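Local coordinates for protein LacI family sugar-binding transcriptional regulator (Enterococcus faecalis V583, PDB 4RK0) that binds ribose in the cleft of its periplasmic-binding-protein-like core and probably regulates transcription as a DNA-binding LacI-family repressor, at residues 10-15 with 38-43; 180-185 with 208-213; 228-233 with 263-268. All coordinates share one frame; numbering follows the deposited sequence.

How the contacts relate
Contacts 1 and 2 are built alike: each joins two neighbouring parallel strands of a beta-alpha-beta unit, each is buried, and their centres lie about 33 Å apart on opposite sides of the chain's centre. Contact 1 is apolar, mostly aliphatic with one aromatic ring, and its outer strand pairs with a strand of the second subunit, so that the sheet continues across the interface; contact 2 adds more aromatic side chains and runs out toward the ribose. Contact 3 differs, being antiparallel, only partly buried and richer in polar groups, with Gln231 on the sugar itself. It belongs to the same sheet as contact 1 yet touches contact 2, where Tyr213 CD2 lies 3.6 Å from Ile229 CB.

Contact 1 (10-15 with 38-43); sequences IGVIVP and FILILC. Unlike the reference sequence in segment 38-43: Ile41 (reference Met).
Ile13 and Cys43 meet tightly where strands 10-14 and 39-43 run parallel: Ile13 CD1 sits 3.3 Å from Cys43 CB, closer than a usual carbon-carbon contact. Ile13 CG1 lies beside its own backbone N (chi1 -46°), and the further bend at CG1 brings the methyl back over Cys43, with SG also near it. Leu59 of helix 54-59 covers both residues and Ile41.

On the other face, Val12 turns CG2 across Leu40. Leu40, its CG anti to the backbone N (chi1 -171°), brings its end back toward strand 10-14, where CG meets that branch at 3.6 Å with both methyls close by. At the start of the pair, Ile10 CG1 and CD1 come obliquely to the Phe38 ring at CD2, CG1 3.7 Å from it; Leu244 and Ile248 of helix 233-249 pack on Ile10.

Five backbone bonds tie the strands, from Ile10 N to Ile39 O (2.8 Å, nearly straight) through to Val14 N to Cys43 O (3.0 Å). Beyond them, Leu40 and Ile41 pair antiparallel with a strand of the second subunit, continuing the sheet across the dimer interface. Strand 9-14, helix 20-35 and strand 39-44 form a beta-alpha-beta crossover of the Rossmann-like kind found in periplasmic-binding-protein folds.

Contact 2 (180-185 with 208-213); sequences TGIFAI and YSIIGY
Tyr208 opens the pairing against Ile182, whose CD1 methyl comes obliquely to the ring, 3.8 Å from Tyr208 CD2. Ile182 holds CG1 beside its backbone N (chi1 -54°) and extends onward from there, and this methyl touches both Tyr208 and Ile210.

Ser209 gives its N-H to Thr180 O in an almost straight bond of 3.0 Å, and its carbonyl takes Ile182 N at 2.7 Å with a more bent approach. Its hydroxyl turns to Ala271 N, while Thr180 OG1 binds His125. Ile210 lies side by side with Ile182, both pointing the same way; their aliphatic ends meet Leu197 and Leu193 of helix 187-199.

Ile211 carries the next two rungs: its N donates to Ile182 O, and its carbonyl receives Ala184 N at 2.8 Å. Its CG2 stands between its own N and carbonyl carbon and meets Phe183 CD1 at 3.8 Å. Phe183 has CG anti to its backbone N (chi1 179°), which swings the ring along the second strand. With chi2 near 30° the ring is turned so that the carbonyl oxygens of Ile211 and Gly212 lie at its edge, near its plane.

Tyr213 continues that line, with CD2 3.8 Å from Phe183 CZ, also at the edge of the phenylalanine ring. Its CB rests 3.3 Å from Ile185 O, a carbonyl that accepts a bond from Arg143. Arg143, a residue of the ribose pocket, also makes a cation-pi contact with Tyr213. Segment 208-213 thus runs from the edge strand of the sheet to the neighbourhood of the sugar site. Strand 181-184, helix 187-199 and strand 209-211 make the beta-alpha-beta crossover at one edge of the parallel sheet in this periplasmic-binding-protein-like lobe.

Contact 3 (228-233 with 263-268); sequences TIAQPV and QLIERF. With RIB (alpha-D-ribofuranose), chain E.
A short antiparallel ladder leads straight into the ribose pocket here, with strand 228-230 pairing with 263-265 just before Gln231 reaches the sugar. Thr228 and Ile265 are a hydrogen-bonded pair: Ile265 N donates to Thr228 O at 2.8 Å, and Thr228 N returns a longer bond to Ile265 O. Ala230 N then binds Gln263 O at 2.7 Å, whereas the return bond from Gln263 N to Ala230 O is weak.

Ile265 and Ala230 meet on one face, where Ile265 CG1 lies 3.7 Å from Ala230 CB. Arg267 reaches along the same face, its chain extended from CG to NE. Its guanidinium is roofed by Ile265 CG2, 3.4 Å above the plane and over its centre. Thr228 has OG1 anti to its backbone N (chi1 -167°), bonded to Asp187, which leaves CG2 between the backbone N and the carbonyl carbon as the branch that meets the guanidinium edge. That charged group is held from several directions: NH1 binds Leu226 O, and NH2 makes a salt bridge to Glu220 and a bond to Asn215.

On the opposite face Ile229 CD1 crosses Leu264 CD1 at 3.8 Å, under cover from helix 109-122.

Gln231 points away from the partner strand. Its NE2 donates to O2 of the ribose at 3.1 Å, nearly straight (174°), and also to Asp214 OD1; OE1 is bound by Thr107, which fixes the amide's orientation. Asp214 itself grips the sugar, so the two side chains brace each other. Pro232 follows as the centre of an inverse gamma turn and occupies the N-cap position just before helix 233-249. The ladder thus ends at the interlobe sugar cleft of a periplasmic-binding-protein-like fold.

Contact 1 (10-15 with 38-43)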
loop_
_atom_site.group_PDB
_atom_site.type_symbol
_atom_site.label_atom_id
_atom_site.label_comp_id
_atom_site.label_asym_id
_atom_site.label_seq_id
_atom_site.Cartn_x
_atom_site.Cartn_y
_atom_site.Cartn_z
ATOM N N ILE A 10 6.930 -2.481 -20.034
ATOM C CA ILE A 10 6.672 -3.754 -19.374
ATOM C C ILE A 10 5.301 -3.774 -18.678
ATOM O O ILE A 10 5.036 -2.932 -17.830
ATOM C CB ILE A 10 7.693 -4.028 -18.273
ATOM C CG1 ILE A 10 9.112 -3.989 -18.845
ATOM C CG2 ILE A 10 7.388 -5.356 -17.580
ATOM C CD1 ILE A 10 9.468 -5.172 -19.718
ATOM N N GLY A 11 4.448 -4.749 -18.994
ATOM C CA GLY A 11 3.136 -4.864 -18.313
ATOM C C GLY A 11 3.221 -5.671 -17.036
ATOM O O GLY A 11 3.828 -6.708 -17.029
ATOM N N VAL A 12 2.651 -5.167 -15.936
ATOM C CA VAL A 12 2.748 -5.843 -14.663
ATOM C C VAL A 12 1.352 -6.093 -14.139
ATOM O O VAL A 12 0.603 -5.147 -13.955
ATOM C CB VAL A 12 3.485 -4.976 -13.636
ATOM C CG1 VAL A 12 3.503 -5.707 -12.291
ATOM C CG2 VAL A 12 4.901 -4.681 -14.139
ATOM N N ILE A 13 1.017 -7.370 -13.970
ATOM C CA ILE A 13 -0.303 -7.804 -13.591
ATOM C C ILE A 13 -0.233 -8.389 -12.189
ATOM O O ILE A 13 0.335 -9.454 -11.966
ATOM C CB ILE A 13 -0.842 -8.921 -14.536
ATOM C CG1 ILE A 13 -0.604 -8.591 -16.010
ATOM C CG2 ILE A 13 -2.297 -9.222 -14.218
ATOM C CD1 ILE A 13 -1.210 -7.313 -16.501
ATOM N N VAL A 14 -0.821 -7.684 -11.224
ATOM C CA VAL A 14 -0.844 -8.180 -9.849
ATOM C C VAL A 14 -2.293 -8.231 -9.342
ATOM O O VAL A 14 -3.151 -7.577 -9.915
ATOM C CB VAL A 14 -0.014 -7.277 -8.920
ATOM C CG1 VAL A 14 1.443 -7.328 -9.338
ATOM C CG2 VAL A 14 -0.522 -5.865 -8.976
ATOM N N PRO A 15 -2.542 -8.987 -8.273
ATOM C CA PRO A 15 -3.875 -9.108 -7.714
ATOM C C PRO A 15 -4.438 -7.798 -7.215
ATOM O O PRO A 15 -5.619 -7.558 -7.402
ATOM C CB PRO A 15 -3.686 -10.106 -6.568
ATOM C CG PRO A 15 -2.521 -10.938 -6.982
ATOM C CD PRO A 15 -1.609 -9.964 -7.683
ATOM N N PHE A 38 12.824 1.594 -18.931
ATOM C CA PHE A 38 11.548 0.901 -19.179
ATOM C C PHE A 38 10.432 1.520 -18.362
ATOM O O PHE A 38 10.650 1.942 -17.215
ATOM C CB PHE A 38 11.669 -0.582 -18.863
ATOM C CG PHE A 38 12.336 -1.367 -19.956
ATOM C CD1 PHE A 38 13.713 -1.294 -20.128
ATOM C CD2 PHE A 38 11.580 -2.169 -20.837
ATOM C CE1 PHE A 38 14.341 -2.010 -21.135
ATOM C CE2 PHE A 38 12.207 -2.888 -21.848
ATOM C CZ PHE A 38 13.590 -2.810 -21.992
ATOM N N ILE A 39 9.241 1.592 -18.955
ATOM C CA ILE A 39 8.076 2.093 -18.247
ATOM C C ILE A 39 7.146 0.929 -17.831
ATOM O O ILE A 39 7.033 -0.076 -18.528
ATOM C CB ILE A 39 7.322 3.189 -19.041
ATOM C CG1 ILE A 39 6.770 2.656 -20.352
ATOM C CG2 ILE A 39 8.238 4.373 -19.324
ATOM C CD1 ILE A 39 5.920 3.661 -21.103
ATOM N N LEU A 40 6.516 1.076 -16.667
ATOM C CA LEU A 40 5.719 0.023 -16.054
ATOM C C LEU A 40 4.261 0.300 -16.351
ATOM O O LEU A 40 3.742 1.350 -15.992
ATOM C CB LEU A 40 5.957 -0.001 -14.534
ATOM C CG LEU A 40 5.374 -1.184 -13.711
ATOM C CD1 LEU A 40 6.159 -1.385 -12.428
ATOM C CD2 LEU A 40 3.895 -0.999 -13.410
ATOM N N ILE A 41 3.632 -0.623 -17.058
ATOM C CA ILE A 41 2.185 -0.581 -17.303
ATOM C C ILE A 41 1.521 -1.337 -16.163
ATOM O O ILE A 41 1.771 -2.509 -15.984
ATOM C CB ILE A 41 1.831 -1.292 -18.636
ATOM C CG1 ILE A 41 2.551 -0.642 -19.818
ATOM C CG2 ILE A 41 0.319 -1.329 -18.846
ATOM C CD1 ILE A 41 2.384 0.851 -19.934
ATOM N N LEU A 42 0.681 -0.659 -15.389
ATOM C CA LEU A 42 0.165 -1.277 -14.190
ATOM C C LEU A 42 -1.233 -1.808 -14.415
ATOM O O LEU A 42 -2.129 -1.069 -14.816
ATOM C CB LEU A 42 0.143 -0.280 -13.040
ATOM C CG LEU A 42 -0.400 -0.887 -11.748
ATOM C CD1 LEU A 42 0.562 -1.879 -11.141
ATOM C CD2 LEU A 42 -0.716 0.242 -10.789
ATOM N N CYS A 43 -1.411 -3.068 -14.066
ATOM C CA CYS A 43 -2.703 -3.710 -14.139
ATOM C C CYS A 43 -2.957 -4.504 -12.859
ATOM O O CYS A 43 -2.508 -5.627 -12.700
ATOM C CB CYS A 43 -2.736 -4.653 -15.321
ATOM S SG CYS A 43 -4.320 -5.565 -15.521
#

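Contact 2 (180-185 with 208-213)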
loop_
_atom_site.group_PDB
_atom_site.type_symbol
_atom_site.label_atom_id
_atom_site.label_comp_id
_atom_site.label_asym_id
_atom_site.label_seq_id
_atom_site.Cartn_x
_atom_site.Cartn_y
_atom_site.Cartn_z
ATOM N N THR A 180 -5.702 -22.204 20.610
ATOM C CA THR A 180 -4.894 -21.261 21.364
ATOM C C THR A 180 -3.897 -20.513 20.488
ATOM O O THR A 180 -3.347 -19.501 20.898
ATOM C CB THR A 180 -4.141 -22.022 22.477
ATOM O OG1 THR A 180 -3.284 -23.030 21.885
ATOM C CG2 THR A 180 -5.152 -22.690 23.389
ATOM N N GLY A 181 -3.672 -21.005 19.277
ATOM C CA GLY A 181 -2.658 -20.470 18.371
ATOM C C GLY A 181 -3.269 -20.330 16.993
ATOM O O GLY A 181 -4.020 -21.174 16.573
ATOM N N ILE A 182 -2.930 -19.279 16.265
ATOM C CA ILE A 182 -3.551 -19.060 14.977
ATOM C C ILE A 182 -2.459 -18.772 13.982
ATOM O O ILE A 182 -1.605 -17.927 14.246
ATOM C CB ILE A 182 -4.544 -17.871 14.990
ATOM C CG1 ILE A 182 -5.587 -18.032 16.080
ATOM C CG2 ILE A 182 -5.200 -17.666 13.630
ATOM C CD1 ILE A 182 -6.220 -16.706 16.490
ATOM N N PHE A 183 -2.449 -19.517 12.868
ATOM C CA PHE A 183 -1.589 -19.183 11.711
ATOM C C PHE A 183 -2.414 -18.431 10.691
ATOM O O PHE A 183 -3.278 -19.018 10.048
ATOM C CB PHE A 183 -0.945 -20.482 11.104
ATOM C CG PHE A 183 -0.071 -20.266 9.901
ATOM C CD1 PHE A 183 0.660 -19.103 9.694
ATOM C CD2 PHE A 183 0.059 -21.307 8.958
ATOM C CE1 PHE A 183 1.459 -18.955 8.573
ATOM C CE2 PHE A 183 0.855 -21.166 7.854
ATOM C CZ PHE A 183 1.578 -19.995 7.646
ATOM N N ALA A 184 -2.158 -17.126 10.540
ATOM C CA ALA A 184 -2.819 -16.322 9.555
ATOM C C ALA A 184 -2.008 -16.403 8.278
ATOM O O ALA A 184 -0.812 -16.129 8.293
ATOM C CB ALA A 184 -2.929 -14.885 10.014
ATOM N N ILE A 185 -2.653 -16.765 7.170
ATOM C CA ILE A 185 -1.897 -17.109 5.967
ATOM C C ILE A 185 -1.314 -15.892 5.277
ATOM O O ILE A 185 -0.464 -16.025 4.406
ATOM C CB ILE A 185 -2.724 -18.005 5.019
ATOM C CG1 ILE A 185 -1.890 -19.151 4.488
ATOM C CG2 ILE A 185 -3.312 -17.205 3.899
ATOM C CD1 ILE A 185 -1.676 -20.230 5.493
ATOM N N TYR A 208 -4.613 -15.442 22.718
ATOM C CA TYR A 208 -4.292 -16.109 21.466
ATOM C C TYR A 208 -2.927 -15.712 20.986
ATOM O O TYR A 208 -2.577 -14.549 21.008
ATOM C CB TYR A 208 -5.284 -15.766 20.380
ATOM C CG TYR A 208 -6.667 -16.277 20.619
ATOM C CD1 TYR A 208 -7.593 -15.512 21.311
ATOM C CD2 TYR A 208 -7.068 -17.522 20.144
ATOM C CE1 TYR A 208 -8.877 -15.980 21.543
ATOM C CE2 TYR A 208 -8.358 -17.984 20.356
ATOM C CZ TYR A 208 -9.264 -17.198 21.048
ATOM O OH TYR A 208 -10.543 -17.639 21.280
ATOM N N SER A 209 -2.168 -16.725 20.576
ATOM C CA SER A 209 -0.886 -16.564 19.925
ATOM C C SER A 209 -1.200 -16.536 18.460
ATOM O O SER A 209 -1.957 -17.391 17.969
ATOM C CB SER A 209 0.043 -17.754 20.259
ATOM O OG SER A 209 0.620 -17.638 21.545
ATOM N N ILE A 210 -0.643 -15.544 17.765
ATOM C CA ILE A 210 -0.815 -15.406 16.343
ATOM C C ILE A 210 0.515 -15.262 15.627
ATOM O O ILE A 210 1.362 -14.468 16.019
ATOM C CB ILE A 210 -1.652 -14.146 16.003
ATOM C CG1 ILE A 210 -3.006 -14.239 16.732
ATOM C CG2 ILE A 210 -1.811 -13.983 14.497
ATOM C CD1 ILE A 210 -3.940 -13.065 16.536
ATOM N N ILE A 211 0.626 -15.987 14.515
ATOM C CA ILE A 211 1.738 -15.840 13.577
ATOM C C ILE A 211 1.175 -15.571 12.185
ATOM O O ILE A 211 0.243 -16.273 11.715
ATOM C CB ILE A 211 2.672 -17.089 13.529
ATOM C CG1 ILE A 211 3.817 -16.885 12.523
ATOM C CG2 ILE A 211 1.902 -18.351 13.176
ATOM C CD1 ILE A 211 5.002 -17.802 12.790
ATOM N N GLY A 212 1.751 -14.558 11.542
ATOM C CA GLY A 212 1.386 -14.112 10.241
ATOM C C GLY A 212 2.247 -14.645 9.114
ATOM O O GLY A 212 3.024 -15.566 9.300
ATOM N N TYR A 213 2.112 -14.032 7.937
ATOM C CA TYR A 213 2.955 -14.327 6.815
ATOM C C TYR A 213 3.155 -13.103 5.895
ATOM O O TYR A 213 2.190 -12.474 5.444
ATOM C CB TYR A 213 2.362 -15.503 6.049
ATOM C CG TYR A 213 3.378 -16.331 5.283
ATOM C CD1 TYR A 213 3.955 -15.857 4.102
ATOM C CD2 TYR A 213 3.738 -17.602 5.713
ATOM C CE1 TYR A 213 4.891 -16.617 3.401
ATOM C CE2 TYR A 213 4.636 -18.379 4.977
ATOM C CZ TYR A 213 5.218 -17.862 3.831
ATOM O OH TYR A 213 6.154 -18.595 3.108
#

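Contact 3 (228-233 with 263-268)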
loop_
_atom_site.group_PDB
_atom_site.type_symbol
_atom_site.label_atom_id
_atom_site.label_comp_id
_atom_site.label_asym_id
_atom_site.label_seq_id
_atom_site.Cartn_x
_atom_site.Cartn_y
_atom_site.Cartn_z
ATOM N N THR A 228 5.989 -13.336 12.363
ATOM C CA THR A 228 5.593 -13.602 10.993
ATOM C C THR A 228 6.693 -14.318 10.210
ATOM O O THR A 228 7.803 -14.472 10.690
ATOM C CB THR A 228 5.250 -12.263 10.295
ATOM O OG1 THR A 228 4.594 -12.552 9.078
ATOM C CG2 THR A 228 6.482 -11.391 10.057
ATOM N N ILE A 229 6.349 -14.797 9.031
ATOM C CA ILE A 229 7.315 -15.366 8.099
ATOM C C ILE A 229 7.646 -14.336 7.078
ATOM O O ILE A 229 6.747 -13.843 6.408
ATOM C CB ILE A 229 6.720 -16.592 7.375
ATOM C CG1 ILE A 229 6.364 -17.681 8.361
ATOM C CG2 ILE A 229 7.726 -17.116 6.341
ATOM C CD1 ILE A 229 7.409 -18.035 9.391
ATOM N N ALA A 230 8.925 -13.986 6.949
ATOM C CA ALA A 230 9.318 -12.948 6.033
ATOM C C ALA A 230 9.572 -13.477 4.619
ATOM O O ALA A 230 10.371 -14.380 4.423
ATOM C CB ALA A 230 10.588 -12.228 6.516
ATOM N N GLN A 231 8.896 -12.872 3.656
ATOM C CA GLN A 231 9.213 -13.030 2.233
ATOM C C GLN A 231 10.072 -11.866 1.784
ATOM O O GLN A 231 9.798 -10.751 2.166
ATOM C CB GLN A 231 7.952 -12.981 1.364
ATOM C CG GLN A 231 6.978 -14.135 1.574
ATOM C CD GLN A 231 6.037 -14.254 0.405
ATOM O OE1 GLN A 231 6.472 -14.533 -0.723
ATOM N NE2 GLN A 231 4.750 -13.991 0.636
ATOM N N PRO A 232 11.075 -12.123 0.924
ATOM C CA PRO A 232 11.959 -11.080 0.430
ATOM C C PRO A 232 11.376 -10.401 -0.781
ATOM O O PRO A 232 11.850 -10.607 -1.900
ATOM C CB PRO A 232 13.254 -11.850 0.102
ATOM C CG PRO A 232 12.788 -13.229 -0.258
ATOM C CD PRO A 232 11.583 -13.478 0.624
ATOM N N VAL A 233 10.339 -9.606 -0.548
ATOM C CA VAL A 233 9.467 -9.128 -1.621
ATOM C C VAL A 233 10.091 -8.091 -2.493
ATOM O O VAL A 233 9.882 -8.115 -3.710
ATOM C CB VAL A 233 8.030 -8.660 -1.161
ATOM C CG1 VAL A 233 8.060 -7.489 -0.172
ATOM C CG2 VAL A 233 7.167 -8.347 -2.363
ATOM N N GLN A 263 12.220 -16.638 6.100
ATOM C CA GLN A 263 12.629 -16.908 7.497
ATOM C C GLN A 263 11.607 -16.398 8.496
ATOM O O GLN A 263 10.820 -15.472 8.186
ATOM C CB GLN A 263 13.964 -16.237 7.770
ATOM C CG GLN A 263 13.864 -14.744 7.790
ATOM C CD GLN A 263 15.225 -14.095 7.877
ATOM O OE1 GLN A 263 16.087 -14.545 8.626
ATOM N NE2 GLN A 263 15.425 -13.034 7.110
ATOM N N LEU A 264 11.605 -17.022 9.659
ATOM C CA LEU A 264 10.788 -16.612 10.793
ATOM C C LEU A 264 11.334 -15.334 11.413
ATOM O O LEU A 264 12.535 -15.204 11.627
ATOM C CB LEU A 264 10.798 -17.696 11.844
ATOM C CG LEU A 264 10.092 -17.409 13.155
ATOM C CD1 LEU A 264 8.614 -17.198 12.918
ATOM C CD2 LEU A 264 10.334 -18.561 14.131
ATOM N N ILE A 265 10.441 -14.401 11.673
ATOM C CA ILE A 265 10.751 -13.164 12.400
ATOM C C ILE A 265 9.969 -13.202 13.654
ATOM O O ILE A 265 8.763 -13.048 13.614
ATOM C CB ILE A 265 10.325 -11.905 11.639
ATOM C CG1 ILE A 265 10.916 -11.892 10.231
ATOM C CG2 ILE A 265 10.795 -10.649 12.396
ATOM C CD1 ILE A 265 12.424 -11.858 10.171
ATOM N N GLU A 266 10.637 -13.434 14.779
ATOM C CA GLU A 266 9.951 -13.538 16.038
ATOM C C GLU A 266 9.815 -12.171 16.670
ATOM O O GLU A 266 10.810 -11.448 16.849
ATOM C CB GLU A 266 10.684 -14.505 16.964
ATOM C CG GLU A 266 10.021 -14.750 18.310
ATOM C CD GLU A 266 10.571 -15.986 19.016
ATOM O OE1 GLU A 266 11.510 -16.610 18.474
ATOM O OE2 GLU A 266 10.063 -16.340 20.106
ATOM N N ARG A 267 8.573 -11.821 16.979
ATOM C CA ARG A 267 8.261 -10.579 17.663
ATOM C C ARG A 267 7.513 -10.894 18.938
ATOM O O ARG A 267 8.015 -11.688 19.780
ATOM C CB ARG A 267 7.530 -9.610 16.714
ATOM C CG ARG A 267 8.391 -9.173 15.581
ATOM C CD ARG A 267 7.837 -7.942 14.876
ATOM N NE ARG A 267 8.742 -7.519 13.821
ATOM C CZ ARG A 267 8.634 -7.862 12.527
ATOM N NH1 ARG A 267 7.672 -8.686 12.120
ATOM N NH2 ARG A 267 9.514 -7.404 11.644
ATOM N N PHE A 268 6.324 -10.322 19.130
ATOM C CA PHE A 268 5.696 -10.375 20.423
ATOM C C PHE A 268 4.282 -10.890 20.408
ATOM O O PHE A 268 3.569 -10.834 21.421
ATOM C CB PHE A 268 5.843 -9.004 21.121
ATOM C CG PHE A 268 7.256 -8.717 21.520
ATOM C CD1 PHE A 268 7.783 -9.263 22.691
ATOM C CD2 PHE A 268 8.104 -7.993 20.690
ATOM C CE1 PHE A 268 9.103 -9.043 23.051
ATOM C CE2 PHE A 268 9.438 -7.771 21.048
ATOM C CZ PHE A 268 9.932 -8.295 22.230
HETATM O O5 RIB E . 0.024 -11.031 1.377
HETATM C C5 RIB E . -0.440 -11.177 0.044
HETATM C C4 RIB E . -0.292 -12.605 -0.258
HETATM O O4 RIB E . -0.844 -13.001 -1.540
HETATM C C3 RIB E . 1.220 -12.650 -0.149
HETATM O O3 RIB E . 1.428 -13.556 0.936
HETATM C C2 RIB E . 1.599 -13.072 -1.571
HETATM O O2 RIB E . 2.529 -14.127 -1.573
HETATM C C1 RIB E . 0.296 -13.319 -2.351
HETATM O O1 RIB E . 0.282 -14.583 -2.992
#